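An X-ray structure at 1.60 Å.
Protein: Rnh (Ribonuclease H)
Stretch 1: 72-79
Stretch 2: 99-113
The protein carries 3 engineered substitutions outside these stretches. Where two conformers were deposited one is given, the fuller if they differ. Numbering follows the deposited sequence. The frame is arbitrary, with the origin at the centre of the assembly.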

# COMPACT_ATOMS: atom_id res chain seq x y z
N ALA A 72 -7.35 -5.55 -3.94
CA ALA A 72 -8.74 -5.53 -3.49
C ALA A 72 -8.80 -5.59 -1.96
O ALA A 72 -9.62 -4.94 -1.35
N TYR A 73 -7.89 -6.35 -1.36
CA TYR A 73 -7.77 -6.48 0.09
C TYR A 73 -7.69 -5.12 0.73
O TYR A 73 -8.44 -4.81 1.63
N LEU A 74 -6.77 -4.31 0.25
CA LEU A 74 -6.64 -2.96 0.74
C LEU A 74 -7.83 -2.09 0.41
O LEU A 74 -8.43 -1.42 1.28
N VAL A 75 -8.13 -2.01 -0.87
CA VAL A 75 -9.09 -1.02 -1.31
C VAL A 75 -10.51 -1.31 -0.78
O VAL A 75 -11.21 -0.41 -0.34
N ASN A 76 -10.89 -2.57 -0.76
CA ASN A 76 -12.20 -2.92 -0.19
C ASN A 76 -12.28 -2.57 1.29
O ASN A 76 -13.30 -2.09 1.76
N ALA A 77 -11.21 -2.81 2.05
CA ALA A 77 -11.25 -2.53 3.48
C ALA A 77 -11.49 -1.05 3.71
O ALA A 77 -12.14 -0.66 4.65
N MET A 78 -10.89 -0.23 2.86
CA MET A 78 -11.00 1.21 3.06
C MET A 78 -12.31 1.76 2.51
O MET A 78 -12.88 2.70 3.08
N ASN A 79 -12.76 1.24 1.36
CA ASN A 79 -13.91 1.82 0.66
C ASN A 79 -15.27 1.20 1.00
O ASN A 79 -16.31 1.79 0.68
N VAL A 99 -9.02 -10.44 12.81
CA VAL A 99 -8.62 -9.96 11.51
C VAL A 99 -7.12 -10.25 11.37
O VAL A 99 -6.39 -10.26 12.36
N GLU A 100 -6.67 -10.57 10.16
CA GLU A 100 -5.27 -10.81 9.93
C GLU A 100 -4.56 -9.47 9.77
O GLU A 100 -5.19 -8.46 9.36
N ASN A 101 -3.26 -9.45 10.08
CA ASN A 101 -2.42 -8.28 9.78
C ASN A 101 -2.81 -7.03 10.56
O ASN A 101 -2.66 -5.90 10.07
N ILE A 102 -3.25 -7.23 11.80
CA ILE A 102 -3.71 -6.10 12.65
C ILE A 102 -2.60 -5.08 12.79
O ILE A 102 -2.86 -3.90 12.77
N ASP A 103 -1.35 -5.54 12.89
CA ASP A 103 -0.22 -4.62 13.00
C ASP A 103 -0.19 -3.62 11.84
O ASP A 103 0.01 -2.41 12.04
N LEU A 104 -0.43 -4.11 10.64
CA LEU A 104 -0.40 -3.25 9.46
C LEU A 104 -1.65 -2.39 9.36
O LEU A 104 -1.55 -1.20 9.07
N TRP A 105 -2.82 -2.96 9.65
CA TRP A 105 -4.03 -2.13 9.69
C TRP A 105 -3.93 -0.98 10.70
O TRP A 105 -4.43 0.10 10.44
N GLN A 106 -3.26 -1.18 11.84
CA GLN A 106 -3.11 -0.11 12.82
C GLN A 106 -2.27 1.01 12.26
O GLN A 106 -2.49 2.19 12.57
N GLU A 107 -1.27 0.66 11.47
CA GLU A 107 -0.43 1.66 10.83
C GLU A 107 -1.24 2.45 9.82
O GLU A 107 -1.13 3.67 9.75
N ILE A 108 -2.06 1.76 9.04
CA ILE A 108 -2.89 2.41 8.03
C ILE A 108 -3.91 3.33 8.67
O ILE A 108 -4.20 4.40 8.13
N LEU A 109 -4.45 2.95 9.84
CA LEU A 109 -5.32 3.85 10.60
C LEU A 109 -4.62 5.16 10.96
O LEU A 109 -5.20 6.25 10.81
N LYS A 110 -3.39 5.07 11.47
CA LYS A 110 -2.64 6.24 11.83
C LYS A 110 -2.35 7.14 10.63
O LYS A 110 -2.52 8.37 10.67
N LEU A 111 -1.96 6.53 9.54
CA LEU A 111 -1.53 7.28 8.36
C LEU A 111 -2.69 7.93 7.65
O LEU A 111 -2.52 8.94 6.98
N THR A 112 -3.88 7.33 7.75
CA THR A 112 -5.10 7.92 7.16
C THR A 112 -5.79 8.94 8.07
O THR A 112 -6.81 9.48 7.72
N THR A 113 -5.23 9.16 9.26
CA THR A 113 -5.49 10.33 10.06
C THR A 113 -4.54 11.48 9.69
O THR A 113 -4.96 12.64 9.61

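What happens at the loop that leads into the second helix? Val99 stays clear of the first helix, and Glu100, m at chi1, sets its CB sideways and its carboxylate lies far from the first helix; its backbone O is near Tyr73. The CA-to-CB bond of Tyr73 (chi1 t) points sideways, yet the side chain brings its hydroxyl to this loop. Water 1 joins the two, lying 2.5 Å from Tyr73 OH and donating to Glu100 O at 2.9 Å; the direct approach of Tyr73 OH to Glu100 O, 3.5 Å, has too poor an angle for a hydrogen bond. Asn101, at the N-cap position, points its CB toward the first helix, and its side chain also lies beside the Tyr73 hydroxyl.

Which residue fills the gap between the helices? The helix axes come within 12.7 Å of each other, and much of the space between them is taken by Trp105; Ile102, Asp103 and Leu104 before it make no contact. Its chi1 is m and chi2 is 111°, which lays the indole among Tyr73, Leu74, Ala77 and Met78 as a knob in a hole. Trp105 NE1 donates a hydrogen bond to Tyr73 OH at 3.2 Å, while the six-membered ring turns its edge to the Tyr73 face, planes at 63°. Ala77 CB touches Trp105 CH2 at 3.3 Å, a close contact.

What continues the packing one turn later? Ile108 (m, t) points toward the first helix. Ile108 CD1 meets Leu74 CD1 at 4.0 Å, with Leu74 in a t, p rotamer, and Ile108 CG2 lies 4.0 Å from Met78 SD.

Where does the contact end? Met78, m at all three chi angles, reaches on with CE to Thr112 CG2 at 4.2 Å. Thr112, p at chi1, turns its OG1 back to its own helix, donating to Ile108 O at 2.8 Å.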

# COMPACT_ATOMS: atom_id res chain seq x y z
CB ALA A 72 -9.49 -6.66 -4.08
CB TYR A 73 -6.53 -7.32 0.40
CG TYR A 73 -6.27 -7.59 1.86
CD1 TYR A 73 -7.20 -8.28 2.65
CD2 TYR A 73 -5.07 -7.20 2.46
CE1 TYR A 73 -6.94 -8.53 4.01
CE2 TYR A 73 -4.81 -7.50 3.78
CZ TYR A 73 -5.73 -8.14 4.55
OH TYR A 73 -5.44 -8.40 5.87
CB LEU A 74 -5.37 -2.32 0.19
CG LEU A 74 -5.12 -0.84 0.49
CD1 LEU A 74 -4.95 -0.61 2.00
CD2 LEU A 74 -3.95 -0.35 -0.28
CB VAL A 75 -9.09 -0.86 -2.86
CG1 VAL A 75 -10.20 0.09 -3.30
CG2 VAL A 75 -7.76 -0.42 -3.33
CB ASN A 76 -12.50 -4.39 -0.38
CG ASN A 76 -12.77 -4.73 -1.83
OD1 ASN A 76 -13.05 -3.84 -2.64
ND2 ASN A 76 -12.70 -6.00 -2.15
CB ALA A 77 -9.97 -2.93 4.15
CB MET A 78 -9.84 1.92 2.36
CG MET A 78 -8.45 1.43 2.74
SD MET A 78 -8.22 1.43 4.54
CE MET A 78 -8.39 3.15 4.98
CB ASN A 79 -13.68 1.76 -0.84
CG ASN A 79 -12.60 2.70 -1.29
OD1 ASN A 79 -12.11 3.48 -0.49
ND2 ASN A 79 -12.23 2.65 -2.55
CB VAL A 99 -8.96 -8.46 11.38
CG1 VAL A 99 -8.34 -7.85 10.14
CG2 VAL A 99 -10.47 -8.28 11.35
CB GLU A 100 -5.05 -11.67 8.67
CG GLU A 100 -5.70 -13.07 8.75
CD GLU A 100 -4.68 -14.21 8.83
OE1 GLU A 100 -3.53 -14.05 8.33
OE2 GLU A 100 -5.03 -15.28 9.36
CB ASN A 101 -2.42 -8.01 8.28
CG ASN A 101 -2.11 -9.25 7.47
OD1 ASN A 101 -2.78 -9.58 6.46
ND2 ASN A 101 -1.11 -9.97 7.91
CB ILE A 102 -4.16 -6.56 14.04
CG1 ILE A 102 -5.44 -7.40 13.90
CG2 ILE A 102 -4.43 -5.38 14.95
CD1 ILE A 102 -5.74 -8.23 15.16
CB ASP A 103 1.10 -5.38 13.11
CG ASP A 103 1.38 -6.36 11.93
OD1 ASP A 103 0.46 -7.03 11.40
OD2 ASP A 103 2.58 -6.47 11.60
CB LEU A 104 -0.18 -4.08 8.20
CG LEU A 104 1.10 -4.91 8.16
CD1 LEU A 104 1.25 -5.60 6.82
CD2 LEU A 104 2.32 -4.07 8.39
CB TRP A 105 -5.29 -2.95 9.93
CG TRP A 105 -5.62 -3.85 8.82
CD1 TRP A 105 -5.56 -5.21 8.84
CD2 TRP A 105 -5.97 -3.49 7.47
NE1 TRP A 105 -5.92 -5.73 7.63
CE2 TRP A 105 -6.17 -4.70 6.76
CE3 TRP A 105 -6.17 -2.28 6.82
CZ2 TRP A 105 -6.56 -4.72 5.42
CZ3 TRP A 105 -6.59 -2.31 5.49
CH2 TRP A 105 -6.74 -3.51 4.81
CB GLN A 106 -2.46 -0.65 14.09
CG GLN A 106 -3.46 -1.40 14.93
CD GLN A 106 -2.84 -2.23 16.04
OE1 GLN A 106 -3.53 -2.60 16.97
NE2 GLN A 106 -1.54 -2.52 15.94
CB GLU A 107 0.77 1.01 10.16
CG GLU A 107 1.87 0.69 11.09
CD GLU A 107 2.39 1.97 11.74
OE1 GLU A 107 2.96 2.83 11.02
OE2 GLU A 107 2.17 2.13 12.94
CB ILE A 108 -3.58 1.36 7.11
CG1 ILE A 108 -2.52 0.64 6.28
CG2 ILE A 108 -4.62 2.04 6.21
CD1 ILE A 108 -3.03 -0.62 5.56
CB LEU A 109 -5.82 3.16 11.86
CG LEU A 109 -6.95 2.22 11.58
CD1 LEU A 109 -7.19 1.36 12.84
CD2 LEU A 109 -8.22 2.97 11.21
CB LYS A 110 -1.34 5.82 12.54
CG LYS A 110 -1.58 5.20 13.92
CD LYS A 110 -0.27 4.60 14.44
CE LYS A 110 0.66 5.71 14.89
NZ LYS A 110 1.85 5.19 15.65
CB LEU A 111 -0.78 6.34 7.42
CG LEU A 111 0.58 5.97 7.95
CD1 LEU A 111 1.14 4.73 7.27
CD2 LEU A 111 1.55 7.13 7.78
CB THR A 112 -6.07 6.86 6.69
OG1 THR A 112 -6.48 5.99 7.76
CG2 THR A 112 -5.45 6.03 5.55
CB THR A 113 -5.32 9.99 11.54
OG1 THR A 113 -6.24 8.94 11.89
CG2 THR A 113 -5.58 11.18 12.42
O HOH W 1 -7.25 -9.14 7.40